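Local coordinates for spore coat polysaccharide biosynthesis protein SpsE (Bacillus subtilis, PDB 1VLI) that takes part in making the spore coat polysaccharide, probably as a NeuB-family synthase that condenses phosphoenolpyruvate with an amino sugar phosphate, at residues Ala48-Ala53 / Val61-Phe66; Tyr143-Leu148 / His174-Thr179. One frame throughout, in Å; residues are numbered along the deposited sequence.

Contact 1. Residues Ala48-Ala53 / Val61-Phe66; sequences ALIDAA and VKFQMF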
ATOM      1  N   ALA A  48      14.780  -3.860 -17.663  1.00 51.21           N
ATOM      2  CA  ALA A  48      15.768  -4.711 -16.989  1.00 51.34           C
ATOM      3  C   ALA A  48      15.282  -5.143 -15.582  1.00 51.76           C
ATOM      4  O   ALA A  48      15.538  -6.272 -15.142  1.00 53.27           O
ATOM      5  CB  ALA A  48      17.120  -4.019 -16.923  1.00 50.05           C
ATOM      6  N   LEU A  49      14.558  -4.262 -14.899  1.00 53.21           N
ATOM      7  CA  LEU A  49      13.989  -4.608 -13.582  1.00 54.86           C
ATOM      8  C   LEU A  49      12.957  -5.716 -13.743  1.00 56.75           C
ATOM      9  O   LEU A  49      13.055  -6.746 -13.101  1.00 58.37           O
ATOM     10  CB  LEU A  49      13.416  -3.380 -12.894  1.00 52.07           C
ATOM     11  CG  LEU A  49      14.470  -2.454 -12.278  1.00 49.91           C
ATOM     12  CD1 LEU A  49      13.922  -1.033 -12.214  1.00 55.85           C
ATOM     13  CD2 LEU A  49      14.917  -2.939 -10.886  1.00 50.37           C
ATOM     14  N   ILE A  50      12.019  -5.517 -14.661  1.00 60.44           N
ATOM     15  CA  ILE A  50      11.127  -6.583 -15.133  1.00 60.88           C
ATOM     16  C   ILE A  50      11.865  -7.883 -15.370  1.00 61.97           C
ATOM     17  O   ILE A  50      11.447  -8.894 -14.822  1.00 65.48           O
ATOM     18  CB  ILE A  50      10.311  -6.127 -16.396  1.00 60.16           C
ATOM     19  CG1 ILE A  50       9.461  -4.907 -16.004  1.00 60.49           C
ATOM     20  CG2 ILE A  50       9.401  -7.245 -16.906  1.00 49.62           C
ATOM     21  CD1 ILE A  50       8.450  -4.447 -16.998  1.00 66.25           C
ATOM     22  N   ASP A  51      12.971  -7.860 -16.132  1.00 61.48           N
ATOM     23  CA  ASP A  51      13.792  -9.065 -16.388  1.00 59.84           C
ATOM     24  C   ASP A  51      14.249  -9.727 -15.117  1.00 59.25           C
ATOM     25  O   ASP A  51      14.135 -10.946 -14.970  1.00 59.01           O
ATOM     26  CB  ASP A  51      15.065  -8.747 -17.184  1.00 62.42           C
ATOM     27  CG  ASP A  51      14.801  -8.456 -18.664  1.00 66.60           C
ATOM     28  OD1 ASP A  51      13.910  -9.088 -19.279  1.00 65.72           O
ATOM     29  OD2 ASP A  51      15.476  -7.620 -19.303  1.00 72.76           O
ATOM     30  N   ALA A  52      14.807  -8.921 -14.218  1.00 58.32           N
ATOM     31  CA  ALA A  52      15.353  -9.417 -12.954  1.00 58.56           C
ATOM     32  C   ALA A  52      14.285 -10.113 -12.102  1.00 58.77           C
ATOM     33  O   ALA A  52      14.532 -11.188 -11.543  1.00 59.78           O
ATOM     34  CB  ALA A  52      16.000  -8.280 -12.181  1.00 59.12           C
ATOM     35  N   ALA A  53      13.101  -9.501 -12.039  1.00 57.65           N
ATOM     36  CA  ALA A  53      11.945 -10.056 -11.334  1.00 55.81           C
ATOM     37  C   ALA A  53      11.523 -11.407 -11.906  1.00 56.72           C
ATOM     38  O   ALA A  53      11.267 -12.354 -11.152  1.00 56.10           O
ATOM     39  CB  ALA A  53      10.785  -9.084 -11.397  1.00 54.14           C
ATOM     40  N   VAL A  61       5.459  -7.704 -10.424  1.00 50.58           N
ATOM     41  CA  VAL A  61       6.461  -6.658 -10.358  1.00 51.13           C
ATOM     42  C   VAL A  61       5.691  -5.385 -10.159  1.00 53.04           C
ATOM     43  O   VAL A  61       4.676  -5.145 -10.828  1.00 56.11           O
ATOM     44  CB  VAL A  61       7.344  -6.593 -11.636  1.00 52.82           C
ATOM     45  CG1 VAL A  61       6.488  -6.249 -12.852  1.00 52.31           C
ATOM     46  CG2 VAL A  61       8.507  -5.578 -11.458  1.00 44.94           C
ATOM     47  N   LYS A  62       6.146  -4.581  -9.203  1.00 55.07           N
ATOM     48  CA  LYS A  62       5.411  -3.402  -8.809  1.00 52.79           C
ATOM     49  C   LYS A  62       6.193  -2.102  -9.055  1.00 53.90           C
ATOM     50  O   LYS A  62       7.342  -1.976  -8.580  1.00 52.89           O
ATOM     51  CB  LYS A  62       5.014  -3.532  -7.346  1.00 53.83           C
ATOM     52  CG  LYS A  62       4.575  -2.201  -6.776  1.00 51.28           C
ATOM     53  CD  LYS A  62       3.284  -2.320  -6.082  1.00 53.89           C
ATOM     54  CE  LYS A  62       3.535  -2.607  -4.581  1.00 62.62           C
ATOM     55  NZ  LYS A  62       4.194  -1.461  -3.907  1.00 57.28           N
ATOM     56  N   PHE A  63       5.558  -1.156  -9.776  1.00 52.22           N
ATOM     57  CA  PHE A  63       6.104   0.179 -10.085  1.00 51.89           C
ATOM     58  C   PHE A  63       5.257   1.301  -9.487  1.00 54.89           C
ATOM     59  O   PHE A  63       4.025   1.202  -9.432  1.00 56.62           O
ATOM     60  CB  PHE A  63       6.183   0.399 -11.607  1.00 54.57           C
ATOM     61  CG  PHE A  63       7.291  -0.392 -12.276  1.00 54.37           C
ATOM     62  CD1 PHE A  63       8.584   0.132 -12.368  1.00 49.71           C
ATOM     63  CD2 PHE A  63       7.049  -1.659 -12.784  1.00 47.11           C
ATOM     64  CE1 PHE A  63       9.609  -0.592 -12.938  1.00 49.30           C
ATOM     65  CE2 PHE A  63       8.088  -2.403 -13.372  1.00 49.16           C
ATOM     66  CZ  PHE A  63       9.369  -1.865 -13.440  1.00 50.95           C
ATOM     67  N   GLN A  64       5.909   2.375  -9.043  1.00 55.93           N
ATOM     68  CA  GLN A  64       5.197   3.601  -8.670  1.00 57.72           C
ATOM     69  C   GLN A  64       4.728   4.353  -9.907  1.00 58.68           C
ATOM     70  O   GLN A  64       5.530   4.665 -10.800  1.00 59.73           O
ATOM     71  CB  GLN A  64       6.093   4.518  -7.863  1.00 57.73           C
ATOM     72  CG  GLN A  64       5.344   5.464  -6.934  1.00 64.80           C
ATOM     73  CD  GLN A  64       6.292   6.373  -6.157  1.00 63.65           C
ATOM     74  OE1 GLN A  64       6.291   7.581  -6.353  1.00 62.78           O
ATOM     75  NE2 GLN A  64       7.105   5.787  -5.292  1.00 75.18           N
HETATM   76  N   MSE A  65       3.434   4.639  -9.969  1.00 59.10           N
HETATM   77  CA  MSE A  65       2.901   5.401 -11.086  1.00 63.16           C
HETATM   78  C   MSE A  65       2.628   6.853 -10.765  1.00 60.91           C
HETATM   79  O   MSE A  65       2.739   7.703 -11.636  1.00 59.65           O
HETATM   80  CB  MSE A  65       1.655   4.748 -11.642  1.00 60.25           C
HETATM   81  CG  MSE A  65       1.987   3.558 -12.516  1.00 67.79           C
HETATM   82 SE   MSE A  65       0.388   2.845 -13.393  1.00 76.42          SE
HETATM   83  CE  MSE A  65      -0.205   4.435 -14.288  1.00 50.37           C
ATOM     84  N   PHE A  66       2.295   7.145  -9.514  1.00 60.49           N
ATOM     85  CA  PHE A  66       1.870   8.484  -9.162  1.00 62.70           C
ATOM     86  C   PHE A  66       2.843   9.179  -8.207  1.00 68.70           C
ATOM     87  O   PHE A  66       3.457   8.529  -7.354  1.00 69.64           O
ATOM     88  CB  PHE A  66       0.436   8.438  -8.643  1.00 59.20           C
ATOM     89  CG  PHE A  66      -0.472   7.636  -9.529  1.00 61.56           C
ATOM     90  CD1 PHE A  66      -1.048   8.208 -10.665  1.00 58.83           C
ATOM     91  CD2 PHE A  66      -0.699   6.289  -9.275  1.00 61.60           C
ATOM     92  CE1 PHE A  66      -1.852   7.454 -11.500  1.00 61.18           C
ATOM     93  CE2 PHE A  66      -1.505   5.524 -10.118  1.00 62.60           C
ATOM     94  CZ  PHE A  66      -2.080   6.104 -11.223  1.00 58.95           C
TER
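Leu49 opens the contact from helix 43-56: its CB stands 4.4 Å from CZ of Phe63, approaching the ring obliquely, while its side chain also touches Phe249. One residue on, Ile50 makes the closest approach. Its CG1 lies near the plane of the Phe63 ring, at the rim, 3.9 Å from CE2, and its CD1 follows at 4.2 Å from the same CE2; the two side chains cross at about a right angle. The ring reaches this spot because Phe63 sets CG anti to its own carbonyl carbon (chi1 -73°), which carries the far end of the ring nearer to the helix than the initial direction of its side chain suggests. Ala53 ends the walk, with its CB pointing toward the strand and lying 4.2 Å from CG2 of Val61. Here the backbones come nearest, the CA atoms of Ala53 and Val61 being 6.5 Å apart, and a methyl meets a methyl.

The axes of helix 48-53 and strand 61-63 approach to 9.4 Å and run nearly antiparallel, at 151°, as expected for the second half of a right-handed beta-alpha-beta unit, here strand 30-36, helix 43-56 and strand 60-63 of the TIM barrel. Helix 103-112 flanks the contact, its Cys110 touching both Ile50 and Val61. Every touching residue is buried and no hydrogen bond crosses between the segments, so the packing between these two segments is apolar, with the polar backbone of Val61 bonded instead to Ile116 and Leu118 of the adjoining strand.

Contact 2. Residues Tyr143-Leu148 / His174-Thr179; sequences YEINHL and HEAWRT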
ATOM      1  N   TYR A 143      -0.523   4.622   4.679  1.00 66.15           N
ATOM      2  CA  TYR A 143      -1.054   5.927   5.130  1.00 66.92           C
ATOM      3  C   TYR A 143      -2.449   6.234   4.592  1.00 64.86           C
ATOM      4  O   TYR A 143      -3.138   7.102   5.123  1.00 65.16           O
ATOM      5  CB  TYR A 143      -0.077   7.076   4.851  1.00 70.03           C
ATOM      6  CG  TYR A 143       1.261   6.881   5.516  1.00 80.16           C
ATOM      7  CD1 TYR A 143       1.344   6.360   6.821  1.00 91.75           C
ATOM      8  CD2 TYR A 143       2.451   7.195   4.852  1.00 92.01           C
ATOM      9  CE1 TYR A 143       2.574   6.158   7.456  1.00 89.26           C
ATOM     10  CE2 TYR A 143       3.701   7.001   5.481  1.00 94.61           C
ATOM     11  CZ  TYR A 143       3.747   6.486   6.787  1.00 89.91           C
ATOM     12  OH  TYR A 143       4.950   6.290   7.425  1.00 87.52           O
ATOM     13  N   GLU A 144      -2.865   5.490   3.572  1.00 60.10           N
ATOM     14  CA  GLU A 144      -4.242   5.508   3.100  1.00 56.40           C
ATOM     15  C   GLU A 144      -5.123   4.433   3.727  1.00 54.66           C
ATOM     16  O   GLU A 144      -6.225   4.171   3.232  1.00 53.77           O
ATOM     17  CB  GLU A 144      -4.287   5.357   1.574  1.00 57.98           C
ATOM     18  CG  GLU A 144      -3.960   6.630   0.804  1.00 56.01           C
ATOM     19  CD  GLU A 144      -2.524   7.078   0.970  1.00 57.30           C
ATOM     20  OE1 GLU A 144      -1.631   6.245   0.742  1.00 58.86           O
ATOM     21  OE2 GLU A 144      -2.285   8.263   1.305  1.00 53.85           O
ATOM     22  N   ILE A 145      -4.670   3.787   4.800  1.00 53.44           N
ATOM     23  CA  ILE A 145      -5.516   2.779   5.441  1.00 52.37           C
ATOM     24  C   ILE A 145      -6.863   3.345   5.911  1.00 53.60           C
ATOM     25  O   ILE A 145      -7.837   2.606   6.057  1.00 58.63           O
ATOM     26  CB  ILE A 145      -4.796   2.070   6.599  1.00 52.89           C
ATOM     27  CG1 ILE A 145      -5.537   0.798   6.956  1.00 45.14           C
ATOM     28  CG2 ILE A 145      -4.611   3.004   7.867  1.00 52.90           C
ATOM     29  CD1 ILE A 145      -4.698  -0.127   7.852  1.00 54.72           C
ATOM     30  N   ASN A 146      -6.929   4.656   6.114  1.00 53.02           N
ATOM     31  CA  ASN A 146      -8.140   5.288   6.642  1.00 53.40           C
ATOM     32  C   ASN A 146      -8.777   6.201   5.614  1.00 53.00           C
ATOM     33  O   ASN A 146      -9.646   6.997   5.953  1.00 56.11           O
ATOM     34  CB  ASN A 146      -7.839   6.051   7.958  1.00 50.96           C
ATOM     35  CG  ASN A 146      -7.037   7.325   7.724  1.00 59.97           C
ATOM     36  OD1 ASN A 146      -6.359   7.459   6.693  1.00 51.13           O
ATOM     37  ND2 ASN A 146      -7.102   8.275   8.679  1.00 52.77           N
ATOM     38  N   HIS A 147      -8.367   6.075   4.352  1.00 51.83           N
ATOM     39  CA  HIS A 147      -8.985   6.846   3.299  1.00 54.59           C
ATOM     40  C   HIS A 147     -10.200   6.071   2.860  1.00 57.47           C
ATOM     41  O   HIS A 147     -10.228   5.436   1.773  1.00 62.19           O
ATOM     42  CB  HIS A 147      -8.030   7.038   2.125  1.00 56.56           C
ATOM     43  CG  HIS A 147      -8.475   8.072   1.150  1.00 54.24           C
ATOM     44  ND1 HIS A 147      -9.795   8.460   1.016  1.00 56.68           N
ATOM     45  CD2 HIS A 147      -7.772   8.813   0.262  1.00 48.92           C
ATOM     46  CE1 HIS A 147      -9.884   9.393   0.086  1.00 54.19           C
ATOM     47  NE2 HIS A 147      -8.673   9.618  -0.395  1.00 51.45           N
ATOM     48  N   LEU A 148     -11.217   6.145   3.702  1.00 55.17           N
ATOM     49  CA  LEU A 148     -12.413   5.335   3.553  1.00 54.19           C
ATOM     50  C   LEU A 148     -13.183   5.629   2.262  1.00 54.58           C
ATOM     51  O   LEU A 148     -13.629   4.690   1.607  1.00 55.73           O
ATOM     52  CB  LEU A 148     -13.304   5.425   4.805  1.00 52.42           C
ATOM     53  CG  LEU A 148     -12.686   5.053   6.177  1.00 45.91           C
ATOM     54  CD1 LEU A 148     -13.827   4.857   7.139  1.00 52.25           C
ATOM     55  CD2 LEU A 148     -11.776   3.778   6.184  1.00 44.97           C
ATOM     56  N   HIS A 174      -9.560  -3.322  10.916  1.00 56.80           N
ATOM     57  CA  HIS A 174     -10.950  -3.733  10.877  1.00 58.01           C
ATOM     58  C   HIS A 174     -11.854  -2.810  10.077  1.00 59.29           C
ATOM     59  O   HIS A 174     -12.704  -3.286   9.321  1.00 61.57           O
ATOM     60  CB  HIS A 174     -11.476  -3.863  12.290  1.00 57.52           C
ATOM     61  CG  HIS A 174     -12.897  -4.308  12.360  1.00 57.43           C
ATOM     62  ND1 HIS A 174     -13.283  -5.601  12.087  1.00 61.88           N
ATOM     63  CD2 HIS A 174     -14.021  -3.645  12.711  1.00 62.23           C
ATOM     64  CE1 HIS A 174     -14.588  -5.711  12.247  1.00 65.15           C
ATOM     65  NE2 HIS A 174     -15.059  -4.542  12.635  1.00 66.11           N
ATOM     66  N   GLU A 175     -11.656  -1.500  10.238  1.00 58.36           N
ATOM     67  CA  GLU A 175     -12.500  -0.500   9.628  1.00 57.31           C
ATOM     68  C   GLU A 175     -12.255  -0.461   8.128  1.00 57.73           C
ATOM     69  O   GLU A 175     -13.186  -0.272   7.342  1.00 59.86           O
ATOM     70  CB  GLU A 175     -12.258   0.881  10.251  1.00 54.13           C
ATOM     71  CG  GLU A 175     -13.246   1.944   9.799  1.00 51.87           C
ATOM     72  CD  GLU A 175     -13.197   3.213  10.634  1.00 59.39           C
ATOM     73  OE1 GLU A 175     -12.194   3.400  11.344  1.00 62.85           O
ATOM     74  OE2 GLU A 175     -14.159   4.025  10.589  1.00 53.32           O
ATOM     75  N   ALA A 176     -10.997  -0.622   7.746  1.00 57.31           N
ATOM     76  CA  ALA A 176     -10.608  -0.682   6.338  1.00 54.04           C
ATOM     77  C   ALA A 176     -11.213  -1.923   5.695  1.00 58.15           C
ATOM     78  O   ALA A 176     -11.735  -1.867   4.555  1.00 58.00           O
ATOM     79  CB  ALA A 176      -9.109  -0.694   6.212  1.00 48.88           C
ATOM     80  N   TRP A 177     -11.158  -3.030   6.439  1.00 57.85           N
ATOM     81  CA  TRP A 177     -11.691  -4.310   5.994  1.00 58.85           C
ATOM     82  C   TRP A 177     -13.203  -4.257   5.760  1.00 61.69           C
ATOM     83  O   TRP A 177     -13.680  -4.570   4.640  1.00 62.61           O
ATOM     84  CB  TRP A 177     -11.335  -5.397   6.991  1.00 56.54           C
ATOM     85  CG  TRP A 177     -11.851  -6.782   6.635  1.00 59.35           C
ATOM     86  CD1 TRP A 177     -11.292  -7.693   5.747  1.00 61.65           C
ATOM     87  CD2 TRP A 177     -13.012  -7.411   7.161  1.00 56.38           C
ATOM     88  NE1 TRP A 177     -12.055  -8.835   5.693  1.00 62.54           N
ATOM     89  CE2 TRP A 177     -13.110  -8.695   6.562  1.00 61.59           C
ATOM     90  CE3 TRP A 177     -13.983  -7.028   8.101  1.00 60.02           C
ATOM     91  CZ2 TRP A 177     -14.143  -9.577   6.856  1.00 63.19           C
ATOM     92  CZ3 TRP A 177     -15.011  -7.893   8.388  1.00 63.08           C
ATOM     93  CH2 TRP A 177     -15.087  -9.162   7.777  1.00 67.78           C
ATOM     94  N   ARG A 178     -13.934  -3.847   6.801  1.00 59.66           N
ATOM     95  CA  ARG A 178     -15.383  -3.660   6.750  1.00 61.66           C
ATOM     96  C   ARG A 178     -15.855  -2.774   5.625  1.00 59.26           C
ATOM     97  O   ARG A 178     -16.914  -3.010   5.064  1.00 60.56           O
ATOM     98  CB  ARG A 178     -15.895  -3.035   8.048  1.00 59.61           C
ATOM     99  CG  ARG A 178     -16.180  -4.059   9.114  1.00 80.65           C
ATOM    100  CD  ARG A 178     -17.038  -3.532  10.257  1.00 99.03           C
ATOM    101  NE  ARG A 178     -18.462  -3.743  10.007  1.00111.07           N
ATOM    102  CZ  ARG A 178     -19.417  -3.596  10.918  1.00116.34           C
ATOM    103  NH1 ARG A 178     -19.115  -3.236  12.161  1.00120.53           N
ATOM    104  NH2 ARG A 178     -20.684  -3.814  10.589  1.00119.47           N
ATOM    105  N   THR A 179     -15.099  -1.716   5.360  1.00 56.89           N
ATOM    106  CA  THR A 179     -15.449  -0.731   4.353  1.00 57.64           C
ATOM    107  C   THR A 179     -15.417  -1.339   2.938  1.00 57.35           C
ATOM    108  O   THR A 179     -16.237  -0.990   2.081  1.00 58.66           O
ATOM    109  CB  THR A 179     -14.446   0.447   4.441  1.00 59.16           C
ATOM    110  OG1 THR A 179     -14.558   1.091   5.716  1.00 59.31           O
ATOM    111  CG2 THR A 179     -14.793   1.527   3.478  1.00 50.40           C
TER
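Ile145 and Leu148 meet helix 170-181 through different torsions. With CG1 of Ile145 anti to the backbone N (chi1 -164°), that branch reaches CB of Ala176 at 3.9 Å; CB of Ala176 also lies 3.5 Å from O of Ile145. Leu148 has CG anti to its carbonyl carbon (chi1 -56°), which spreads its methyls over the helix: CD1 lies 3.6 Å from OE2 of Glu175, and CD2 is 3.9 Å from OG1 of Thr179. Leu148 crosses both partners at about a right angle.

Thr179 OG1 is turned back to its own helix, donating to Glu175 O at 2.5 Å, a short distance to be read with caution; Thr179 N bonds to the same oxygen from the opposite face. A valine in place of Thr179 would probably leave Glu175 O with the backbone N-H bond alone, its hydroxyl partner lost. OE2 of Glu175, the oxygen beside the Leu148 methyl, is held in a salt bridge by NE of Arg350, so the leucine packs on an oxygen already paired.

The loop and the start of helix 148-155 thus rest on the next barrel helix by van der Waals contact, largely methyls against oxygens, with no hydrogen bond between the segments.

Overall arrangement
Both contacts belong to the TIM barrel of the NeuB family, but lie on opposite sides of the chain's centre, with their own centres 26 Å apart and their nearest atoms about 10 Å apart. Contact 1 binds a helix to the strand that follows it early in the barrel; contact 2 sets a loop and helix start against the next helix round. The zinc ion, bound by His226 and His248, is about 12 Å from the side chain of Phe63, so contact 1 is near the metal site but not part of its coordination. Contact 2 is tied instead to the C-terminal SAF (antifreeze-like) domain, from which Arg316 and Arg339 pair with Glu144, and Arg350 with Glu175.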